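Side-chain contacts in ATP-dependent Clp protease proteolytic subunit (Listeria monocytogenes, PDB 4JCQ), which probably cleaves peptides and misfolded proteins as the serine-protease component of the ATP-dependent Clp machinery, a member of peptidase family S14: residues Thr151-Tyr155 and Glu156-Lys160; Gly28-Asn31 and Gln32-Glu36; Ala92-Thr95 and Ile96-Ala100; Leu42-Leu45 and Glu46-Asn50. All coordinates share one frame; numbering follows the deposited sequence.

Following the chain from the N terminus, contact 2 comes first: residues 28-36 carry the chain from strand 23-27 into helix 32-48. Contact 4, residues 42-50, is the far end of that same helix, before the chain returns as strand 53-59. Contact 3, residues 92-100, is the short helix after the predicted nucleophile and the turn that ends it. Contact 1, residues 151-160, joins helix 133-151 to helix 155-162. All four are local and follow in series; none nests in or crosses another. Contact 3 lies near the chain's centre and touches two others, Ile-96 packing on Ile-30 of contact 2 and Leu-98 on Thr-151 of contact 1. Contacts 2 and 4 both meet the second subunit.

Contact 1: Thr151-Tyr155 and Glu156-Lys160; sequences TGQSY and EQISK
Ser-154 N-caps helix 155-162: its OG accepts from Gln-157 N at 3.2 Å. The hydroxyl reaches that N-H because chi1, 69°, sets it between its own backbone N and carbonyl carbon. Two backbone bonds start the helix behind the cap, Ile-158 N to Ser-154 O and Ser-159 N to Tyr-155 O. Just upstream, where Gly-152 leaves helix 133-151 with positive phi, Thr-151 OG1 accepts from Gln-153 N at 3.2 Å in an ST turn, and it is also bonded to Ile-147 O.

Apolar contact gathers on Ile-158. Its CD1 lies 3.6 Å from Gln-153 CB, the two side chains crossing at about a right angle, and the same methyl lies against the hydroxyl oxygen of Thr-151, OG1. Tyr-176 of helix 170-176 and Ile-115 also pack on Ile-158, whose side chain is about 10 Å from that of His-116, a predicted active-site residue.

The two glutamines run side by side with amide planes 72° apart, and their amide nitrogens go elsewhere: Gln-153 NE2 to Tyr-176 O, Gln-157 NE2 to Asp-161 OD2. What Gln-153 OE1 touches on its neighbour is an aliphatic carbon, Gln-157 CG, at 3.5 Å.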
loop_
_atom_site.group_PDB
_atom_site.type_symbol
_atom_site.label_atom_id
_atom_site.label_comp_id
_atom_site.label_asym_id
_atom_site.label_seq_id
_atom_site.Cartn_x
_atom_site.Cartn_y
_atom_site.Cartn_z
ATOM N N THR H 151 -33.708 -10.639 -24.055
ATOM C CA THR H 151 -33.372 -11.703 -25.009
ATOM C C THR H 151 -34.473 -11.968 -26.034
ATOM O O THR H 151 -34.197 -12.413 -27.149
ATOM C CB THR H 151 -33.041 -13.036 -24.300
ATOM O OG1 THR H 151 -34.163 -13.457 -23.509
ATOM C CG2 THR H 151 -31.805 -12.894 -23.411
ATOM N N GLY H 152 -35.718 -11.702 -25.649
ATOM C CA GLY H 152 -36.870 -12.016 -26.491
ATOM C C GLY H 152 -37.420 -13.407 -26.228
ATOM O O GLY H 152 -38.393 -13.824 -26.857
ATOM N N GLN H 153 -36.786 -14.127 -25.303
ATOM C CA GLN H 153 -37.259 -15.441 -24.875
ATOM C C GLN H 153 -38.483 -15.285 -23.979
ATOM O O GLN H 153 -38.678 -14.237 -23.360
ATOM C CB GLN H 153 -36.161 -16.192 -24.114
ATOM C CG GLN H 153 -34.917 -16.533 -24.925
ATOM C CD GLN H 153 -35.085 -17.762 -25.805
ATOM O OE1 GLN H 153 -36.030 -18.537 -25.647
ATOM N NE2 GLN H 153 -34.158 -17.948 -26.736
ATOM N N SER H 154 -39.302 -16.332 -23.911
ATOM C CA SER H 154 -40.467 -16.349 -23.028
ATOM C C SER H 154 -40.037 -16.401 -21.565
ATOM O O SER H 154 -38.936 -16.861 -21.251
ATOM C CB SER H 154 -41.358 -17.550 -23.346
ATOM O OG SER H 154 -40.725 -18.764 -22.980
ATOM N N TYR H 155 -40.911 -15.930 -20.676
ATOM C CA TYR H 155 -40.658 -15.994 -19.240
ATOM C C TYR H 155 -40.386 -17.429 -18.789
ATOM O O TYR H 155 -39.474 -17.668 -17.997
ATOM C CB TYR H 155 -41.829 -15.402 -18.443
ATOM C CG TYR H 155 -41.605 -15.431 -16.944
ATOM C CD1 TYR H 155 -41.008 -14.355 -16.289
ATOM C CD2 TYR H 155 -41.976 -16.542 -16.184
ATOM C CE1 TYR H 155 -40.794 -14.381 -14.921
ATOM C CE2 TYR H 155 -41.760 -16.579 -14.815
ATOM C CZ TYR H 155 -41.170 -15.495 -14.190
ATOM O OH TYR H 155 -40.956 -15.525 -12.833
ATOM N N GLU H 156 -41.175 -18.372 -19.306
ATOM C CA GLU H 156 -41.072 -19.783 -18.932
ATOM C C GLU H 156 -39.720 -20.397 -19.298
ATOM O O GLU H 156 -39.159 -21.172 -18.520
ATOM C CB GLU H 156 -42.214 -20.589 -19.560
ATOM C CG GLU H 156 -42.448 -21.947 -18.915
ATOM C CD GLU H 156 -43.679 -22.657 -19.449
ATOM O OE1 GLU H 156 -43.595 -23.878 -19.700
ATOM O OE2 GLU H 156 -44.731 -22.002 -19.620
ATOM N N GLN H 157 -39.205 -20.051 -20.478
ATOM C CA GLN H 157 -37.893 -20.526 -20.920
ATOM C C GLN H 157 -36.784 -19.998 -20.010
ATOM O O GLN H 157 -35.909 -20.757 -19.586
ATOM C CB GLN H 157 -37.630 -20.138 -22.382
ATOM C CG GLN H 157 -36.341 -20.703 -22.968
ATOM C CD GLN H 157 -36.329 -22.221 -23.032
ATOM O OE1 GLN H 157 -37.236 -22.840 -23.585
ATOM N NE2 GLN H 157 -35.291 -22.828 -22.470
ATOM N N ILE H 158 -36.841 -18.700 -19.710
ATOM C CA ILE H 158 -35.857 -18.055 -18.841
ATOM C C ILE H 158 -35.919 -18.619 -17.418
ATOM O O ILE H 158 -34.886 -18.924 -16.823
ATOM C CB ILE H 158 -36.020 -16.513 -18.834
ATOM C CG1 ILE H 158 -35.815 -15.933 -20.244
ATOM C CG2 ILE H 158 -35.077 -15.859 -17.826
ATOM C CD1 ILE H 158 -34.487 -16.273 -20.901
ATOM N N SER H 159 -37.138 -18.766 -16.896
ATOM C CA SER H 159 -37.366 -19.304 -15.553
ATOM C C SER H 159 -36.757 -20.696 -15.376
ATOM O O SER H 159 -36.189 -21.007 -14.326
ATOM C CB SER H 159 -38.864 -19.339 -15.237
ATOM O OG SER H 159 -39.093 -19.725 -13.893
ATOM N N LYS H 160 -36.879 -21.527 -16.409
ATOM C CA LYS H 160 -36.263 -22.849 -16.416
ATOM C C LYS H 160 -34.735 -22.741 -16.414
ATOM O O LYS H 160 -34.058 -23.409 -15.633
ATOM C CB LYS H 160 -36.743 -23.649 -17.633
ATOM C CG LYS H 160 -36.148 -25.044 -17.750
ATOM C CD LYS H 160 -36.482 -25.679 -19.090
ATOM C CE LYS H 160 -35.751 -26.999 -19.273
ATOM N NZ LYS H 160 -36.054 -27.624 -20.591
#

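Contact 2: Gly28-Asn31 and Gln32-Glu36; sequences GEIN and QELAE
Asn-31 grips the first turn of helix 32-48 with two oxygens. The side-chain OD1 takes the N-H of Leu-34 at 2.9 Å, an N-cap bond whose donor sits nearly in line with the amide C=O (170°). The main-chain O takes Ala-35 N, also at 2.9 Å. With chi1 at 52°, CG is tucked between the backbone N and the carbonyl carbon, which brings OD1 over the start of the helix.

Glu-33 folds back on the cap. Its chain bends at chi2 and brings OE2 to 3.3 Å from Asn-31 CG, with the carboxylate and amide planes 79° apart. OE2 thus lies over the face of the amide, with OD1 and ND2 not much farther from it than CG.

The second shell fixes the amide's rotation. Asn-31 ND2 donates to Glu-29 OE1 at 3.3 Å, meeting that oxygen from above the carboxylate plane, so the amide is held at both ends, by the helix and by the loop before it. On the inner side the tip of Ile-30 meets Leu-34, CD1 to CD1 at 4.1 Å.

Farther out, Gln-32 NE2 bonds Asn-58 and Gln-60 of the second subunit, and Ala-35 packs on Tyr-27 there. Within the chain, Gly-28, just after strand 23-27, pairs through its backbone with Asn-58 of the neighbouring strand 53-59. Ile-30 and Ala-35 rest on Ala-66, and Leu-34 and Ala-35 on Ile-70, so this turn out of the parallel sheet lies against helix 64-76.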
loop_
_atom_site.group_PDB
_atom_site.type_symbol
_atom_site.label_atom_id
_atom_site.label_comp_id
_atom_site.label_asym_id
_atom_site.label_seq_id
_atom_site.Cartn_x
_atom_site.Cartn_y
_atom_site.Cartn_z
ATOM N N GLY H 28 -13.781 -10.004 -13.602
ATOM C CA GLY H 28 -13.771 -10.615 -12.272
ATOM C C GLY H 28 -15.102 -10.543 -11.548
ATOM O O GLY H 28 -16.141 -10.306 -12.164
ATOM N N GLU H 29 -15.057 -10.736 -10.231
ATOM C CA GLU H 29 -16.259 -10.805 -9.397
ATOM C C GLU H 29 -17.046 -9.495 -9.380
ATOM O O GLU H 29 -16.469 -8.412 -9.245
ATOM C CB GLU H 29 -15.889 -11.223 -7.965
ATOM C CG GLU H 29 -17.068 -11.338 -7.009
ATOM C CD GLU H 29 -16.646 -11.692 -5.596
ATOM O OE1 GLU H 29 -16.694 -10.802 -4.722
ATOM O OE2 GLU H 29 -16.263 -12.858 -5.361
ATOM N N ILE H 30 -18.364 -9.610 -9.527
ATOM C CA ILE H 30 -19.263 -8.465 -9.398
ATOM C C ILE H 30 -19.533 -8.223 -7.914
ATOM O O ILE H 30 -20.233 -8.999 -7.263
ATOM C CB ILE H 30 -20.591 -8.677 -10.168
ATOM C CG1 ILE H 30 -20.332 -9.078 -11.633
ATOM C CG2 ILE H 30 -21.482 -7.437 -10.092
ATOM C CD1 ILE H 30 -19.463 -8.113 -12.423
ATOM N N ASN H 31 -18.945 -7.157 -7.382
ATOM C CA ASN H 31 -19.152 -6.760 -5.991
ATOM C C ASN H 31 -19.328 -5.249 -5.884
ATOM O O ASN H 31 -19.195 -4.536 -6.885
ATOM C CB ASN H 31 -18.009 -7.262 -5.091
ATOM C CG ASN H 31 -16.631 -6.874 -5.604
ATOM O OD1 ASN H 31 -16.431 -5.790 -6.152
ATOM N ND2 ASN H 31 -15.661 -7.764 -5.409
ATOM N N GLN H 32 -19.638 -4.767 -4.683
ATOM C CA GLN H 32 -19.908 -3.344 -4.459
ATOM C C GLN H 32 -18.708 -2.454 -4.800
ATOM O O GLN H 32 -18.878 -1.332 -5.287
ATOM C CB GLN H 32 -20.398 -3.101 -3.025
ATOM C CG GLN H 32 -21.862 -3.474 -2.813
ATOM C CD GLN H 32 -22.277 -3.499 -1.351
ATOM O OE1 GLN H 32 -21.538 -3.979 -0.487
ATOM N NE2 GLN H 32 -23.475 -2.991 -1.068
ATOM N N GLU H 33 -17.504 -2.968 -4.561
ATOM C CA GLU H 33 -16.263 -2.266 -4.894
ATOM C C GLU H 33 -16.129 -2.050 -6.402
ATOM O O GLU H 33 -15.795 -0.953 -6.858
ATOM C CB GLU H 33 -15.044 -3.030 -4.360
ATOM C CG GLU H 33 -14.926 -3.076 -2.838
ATOM C CD GLU H 33 -15.826 -4.118 -2.184
ATOM O OE1 GLU H 33 -16.132 -3.957 -0.982
ATOM O OE2 GLU H 33 -16.231 -5.093 -2.858
ATOM N N LEU H 34 -16.387 -3.105 -7.172
ATOM C CA LEU H 34 -16.379 -3.020 -8.628
ATOM C C LEU H 34 -17.508 -2.111 -9.130
ATOM O O LEU H 34 -17.299 -1.305 -10.041
ATOM C CB LEU H 34 -16.467 -4.422 -9.244
ATOM C CG LEU H 34 -16.240 -4.687 -10.742
ATOM C CD1 LEU H 34 -17.553 -4.644 -11.508
ATOM C CD2 LEU H 34 -15.196 -3.780 -11.387
ATOM N N ALA H 35 -18.687 -2.236 -8.522
ATOM C CA ALA H 35 -19.833 -1.390 -8.860
ATOM C C ALA H 35 -19.514 0.099 -8.689
ATOM O O ALA H 35 -19.906 0.915 -9.524
ATOM C CB ALA H 35 -21.056 -1.778 -8.037
ATOM N N GLU H 36 -18.797 0.439 -7.619
ATOM C CA GLU H 36 -18.379 1.820 -7.368
ATOM C C GLU H 36 -17.392 2.311 -8.427
ATOM O O GLU H 36 -17.546 3.409 -8.962
ATOM C CB GLU H 36 -17.783 1.973 -5.963
ATOM C CG GLU H 36 -17.425 3.412 -5.607
ATOM C CD GLU H 36 -17.017 3.602 -4.158
ATOM O OE1 GLU H 36 -17.316 2.727 -3.318
ATOM O OE2 GLU H 36 -16.396 4.642 -3.858
#

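Contact 3: Ala92-Thr95 and Ile96-Ala100; sequences AGIT and IYLAA
Three backbone bonds tie Ala-92, Gly-93 and Ile-94 to the residues four further on. Leu-98 N meets Ile-94 O at 2.9 Å, Tyr-97 N meets Gly-93 O at 3.0 Å, and Ile-96 N meets Ala-92 O at 3.2 Å. Ala-99 N then turns to Ile-96 O at 3.0 Å, and a type I turn from Tyr-97 to Ala-100 brings the short helix to its end.

This is the helix that follows the nucleophile in the ClpP/crotonase fold: Ser-91, predicted to be that nucleophile, directly precedes Ala-92. Strand 88-90 leads into it, and the segment lies in the middle of the chain with all its touching residues buried.

Ile-94 and Leu-98 run side by side in the same direction, CG2 of the isoleucine 3.8 Å from CD1 of the leucine. Leu-98 CG also closes to 3.3 Å on Ile-94 O, the same oxygen that accepts from its own N-H. Another side of the helix carries Ile-96, whose CG1 lies 3.5 Å from Ala-92 O.

Outward from there, Ile-96 packs on Ile-70 and Ile-74 of helix 64-76, while Leu-98 reaches Ile-147 and Ala-150 of helix 133-151. Tyr-97 sends its hydroxyl to Phe-106 O on strand 105-108.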
loop_
_atom_site.group_PDB
_atom_site.type_symbol
_atom_site.label_atom_id
_atom_site.label_comp_id
_atom_site.label_asym_id
_atom_site.label_seq_id
_atom_site.Cartn_x
_atom_site.Cartn_y
_atom_site.Cartn_z
ATOM N N ALA H 92 -24.735 -12.741 -12.545
ATOM C CA ALA H 92 -24.814 -11.280 -12.411
ATOM C C ALA H 92 -24.118 -10.569 -13.574
ATOM O O ALA H 92 -24.493 -9.454 -13.942
ATOM C CB ALA H 92 -24.235 -10.824 -11.079
ATOM N N GLY H 93 -23.106 -11.223 -14.145
ATOM C CA GLY H 93 -22.431 -10.726 -15.345
ATOM C C GLY H 93 -23.345 -10.685 -16.561
ATOM O O GLY H 93 -23.239 -9.783 -17.394
ATOM N N ILE H 94 -24.238 -11.671 -16.662
ATOM C CA ILE H 94 -25.257 -11.716 -17.720
ATOM C C ILE H 94 -26.254 -10.564 -17.582
ATOM O O ILE H 94 -26.642 -9.940 -18.577
ATOM C CB ILE H 94 -25.984 -13.088 -17.741
ATOM C CG1 ILE H 94 -25.168 -14.118 -18.534
ATOM C CG2 ILE H 94 -27.403 -12.978 -18.294
ATOM C CD1 ILE H 94 -25.229 -13.967 -20.044
ATOM N N THR H 95 -26.652 -10.281 -16.344
ATOM C CA THR H 95 -27.572 -9.184 -16.047
ATOM C C THR H 95 -26.987 -7.849 -16.519
ATOM O O THR H 95 -27.683 -7.044 -17.142
ATOM C CB THR H 95 -27.914 -9.147 -14.544
ATOM O OG1 THR H 95 -28.453 -10.417 -14.156
ATOM C CG2 THR H 95 -28.939 -8.056 -14.235
ATOM N N ILE H 96 -25.704 -7.638 -16.234
ATOM C CA ILE H 96 -24.980 -6.448 -16.687
ATOM C C ILE H 96 -24.900 -6.400 -18.214
ATOM O O ILE H 96 -25.212 -5.379 -18.826
ATOM C CB ILE H 96 -23.560 -6.388 -16.078
ATOM C CG1 ILE H 96 -23.644 -6.118 -14.572
ATOM C CG2 ILE H 96 -22.712 -5.324 -16.769
ATOM C CD1 ILE H 96 -22.382 -6.462 -13.809
ATOM N N TYR H 97 -24.488 -7.515 -18.815
ATOM C CA TYR H 97 -24.368 -7.638 -20.268
ATOM C C TYR H 97 -25.663 -7.253 -20.984
ATOM O O TYR H 97 -25.640 -6.542 -21.995
ATOM C CB TYR H 97 -23.945 -9.068 -20.638
ATOM C CG TYR H 97 -23.693 -9.288 -22.113
ATOM C CD1 TYR H 97 -22.431 -9.069 -22.666
ATOM C CD2 TYR H 97 -24.717 -9.721 -22.956
ATOM C CE1 TYR H 97 -22.197 -9.269 -24.020
ATOM C CE2 TYR H 97 -24.495 -9.924 -24.309
ATOM C CZ TYR H 97 -23.238 -9.695 -24.836
ATOM O OH TYR H 97 -23.025 -9.898 -26.179
ATOM N N LEU H 98 -26.789 -7.704 -20.433
ATOM C CA LEU H 98 -28.099 -7.484 -21.036
ATOM C C LEU H 98 -28.673 -6.079 -20.823
ATOM O O LEU H 98 -29.775 -5.786 -21.291
ATOM C CB LEU H 98 -29.093 -8.554 -20.558
ATOM C CG LEU H 98 -28.848 -9.996 -21.022
ATOM C CD1 LEU H 98 -29.835 -10.942 -20.357
ATOM C CD2 LEU H 98 -28.918 -10.130 -22.538
ATOM N N ALA H 99 -27.929 -5.215 -20.132
ATOM C CA ALA H 99 -28.327 -3.812 -19.961
ATOM C C ALA H 99 -28.261 -3.030 -21.274
ATOM O O ALA H 99 -29.013 -2.078 -21.475
ATOM C CB ALA H 99 -27.471 -3.133 -18.901
ATOM N N ALA H 100 -27.354 -3.434 -22.160
ATOM C CA ALA H 100 -27.221 -2.808 -23.471
ATOM C C ALA H 100 -28.338 -3.274 -24.400
ATOM O O ALA H 100 -28.833 -4.401 -24.271
ATOM C CB ALA H 100 -25.861 -3.123 -24.074
#

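Contact 4: Leu42-Leu45 and Glu46-Asn50; sequences LLLL and ESISN
Ser-47 OG donates to Leu-44 O at 2.7 Å, a side chain turned back on its own helix. With chi1 at 71° the hydroxyl sits between the backbone N and carbonyl carbon, near that oxygen. Leu-44 O also receives a weak bond from Ile-48 N.

Among backbone bonds, Glu-46 N to Leu-42 O (3.0 Å) and Ser-47 N to Leu-43 O (3.1 Å) keep the helical pattern. Beyond them it frays: Leu-45 O gets weak bonds from both Ile-48 N and Ser-49 N, each at 3.3 Å, and a further partner in Arg-22 NH2. This is the C-terminal end of helix 32-48 in the beta-alpha-beta unit between strands 23-27 and 53-59; Ser-49 is the first residue to leave helical geometry.

The apolar contact is Leu-44 CD1 with Ile-48 CD1 at 3.7 Å, and both side chains also rest on Ile-19 of helix 14-20. Leu-14 of the second subunit packs on Leu-44, Lys-17 of that subunit on Ile-48.

Glu-46 stretches out alongside Leu-43, its OE1 3.8 Å from Leu-43 CD2. Its OE2 is held twice, by Lys-78 N in the same chain and by a salt bridge to Arg-186 NE of the second subunit.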
loop_
_atom_site.group_PDB
_atom_site.type_symbol
_atom_site.label_atom_id
_atom_site.label_comp_id
_atom_site.label_asym_id
_atom_site.label_seq_id
_atom_site.Cartn_x
_atom_site.Cartn_y
_atom_site.Cartn_z
ATOM N N LEU H 42 -18.270 5.404 -15.588
ATOM C CA LEU H 42 -19.412 5.715 -16.449
ATOM C C LEU H 42 -19.887 7.159 -16.294
ATOM O O LEU H 42 -20.222 7.814 -17.284
ATOM C CB LEU H 42 -20.573 4.743 -16.201
ATOM C CG LEU H 42 -20.403 3.278 -16.625
ATOM C CD1 LEU H 42 -21.618 2.462 -16.208
ATOM C CD2 LEU H 42 -20.158 3.143 -18.123
ATOM N N LEU H 43 -19.910 7.647 -15.055
ATOM C CA LEU H 43 -20.295 9.030 -14.771
ATOM C C LEU H 43 -19.263 10.026 -15.295
ATOM O O LEU H 43 -19.623 11.091 -15.799
ATOM C CB LEU H 43 -20.529 9.236 -13.270
ATOM C CG LEU H 43 -21.790 8.609 -12.662
ATOM C CD1 LEU H 43 -21.680 8.538 -11.146
ATOM C CD2 LEU H 43 -23.051 9.357 -13.078
ATOM N N LEU H 44 -17.986 9.666 -15.179
ATOM C CA LEU H 44 -16.890 10.487 -15.685
ATOM C C LEU H 44 -16.948 10.599 -17.210
ATOM O O LEU H 44 -16.833 11.695 -17.758
ATOM C CB LEU H 44 -15.539 9.926 -15.211
ATOM C CG LEU H 44 -14.192 10.638 -15.425
ATOM C CD1 LEU H 44 -13.518 10.180 -16.710
ATOM C CD2 LEU H 44 -14.290 12.160 -15.362
ATOM N N LEU H 45 -17.144 9.466 -17.884
ATOM C CA LEU H 45 -17.243 9.434 -19.346
ATOM C C LEU H 45 -18.474 10.181 -19.864
ATOM O O LEU H 45 -18.410 10.845 -20.902
ATOM C CB LEU H 45 -17.228 7.992 -19.866
ATOM C CG LEU H 45 -15.909 7.216 -19.774
ATOM C CD1 LEU H 45 -16.140 5.736 -20.035
ATOM C CD2 LEU H 45 -14.855 7.773 -20.722
ATOM N N GLU H 46 -19.581 10.074 -19.131
ATOM C CA GLU H 46 -20.808 10.805 -19.450
ATOM C C GLU H 46 -20.601 12.319 -19.381
ATOM O O GLU H 46 -21.082 13.053 -20.246
ATOM C CB GLU H 46 -21.948 10.385 -18.515
ATOM C CG GLU H 46 -23.248 11.143 -18.749
ATOM C CD GLU H 46 -24.331 10.820 -17.739
ATOM O OE1 GLU H 46 -24.017 10.634 -16.543
ATOM O OE2 GLU H 46 -25.506 10.767 -18.149
ATOM N N SER H 47 -19.881 12.774 -18.355
ATOM C CA SER H 47 -19.628 14.202 -18.154
ATOM C C SER H 47 -18.727 14.807 -19.234
ATOM O O SER H 47 -18.790 16.009 -19.497
ATOM C CB SER H 47 -19.036 14.458 -16.766
ATOM O OG SER H 47 -17.707 13.977 -16.674
ATOM N N ILE H 48 -17.896 13.971 -19.852
ATOM C CA ILE H 48 -16.985 14.416 -20.906
ATOM C C ILE H 48 -17.724 14.640 -22.231
ATOM O O ILE H 48 -17.620 15.717 -22.824
ATOM C CB ILE H 48 -15.788 13.452 -21.073
ATOM C CG1 ILE H 48 -14.898 13.502 -19.826
ATOM C CG2 ILE H 48 -14.970 13.801 -22.312
ATOM C CD1 ILE H 48 -13.930 12.346 -19.700
ATOM N N SER H 49 -18.469 13.631 -22.683
ATOM C CA SER H 49 -19.249 13.732 -23.923
ATOM C C SER H 49 -20.403 12.731 -23.977
ATOM O O SER H 49 -20.523 11.854 -23.118
ATOM C CB SER H 49 -18.345 13.558 -25.152
ATOM O OG SER H 49 -17.913 12.217 -25.287
ATOM N N ASN H 50 -21.245 12.878 -24.998
ATOM C CA ASN H 50 -22.342 11.949 -25.260
ATOM C C ASN H 50 -21.952 10.820 -26.215
ATOM O O ASN H 50 -22.802 10.028 -26.626
ATOM C CB ASN H 50 -23.563 12.700 -25.805
ATOM C CG ASN H 50 -24.275 13.515 -24.741
ATOM O OD1 ASN H 50 -24.558 14.696 -24.940
ATOM N ND2 ASN H 50 -24.574 12.889 -23.607
#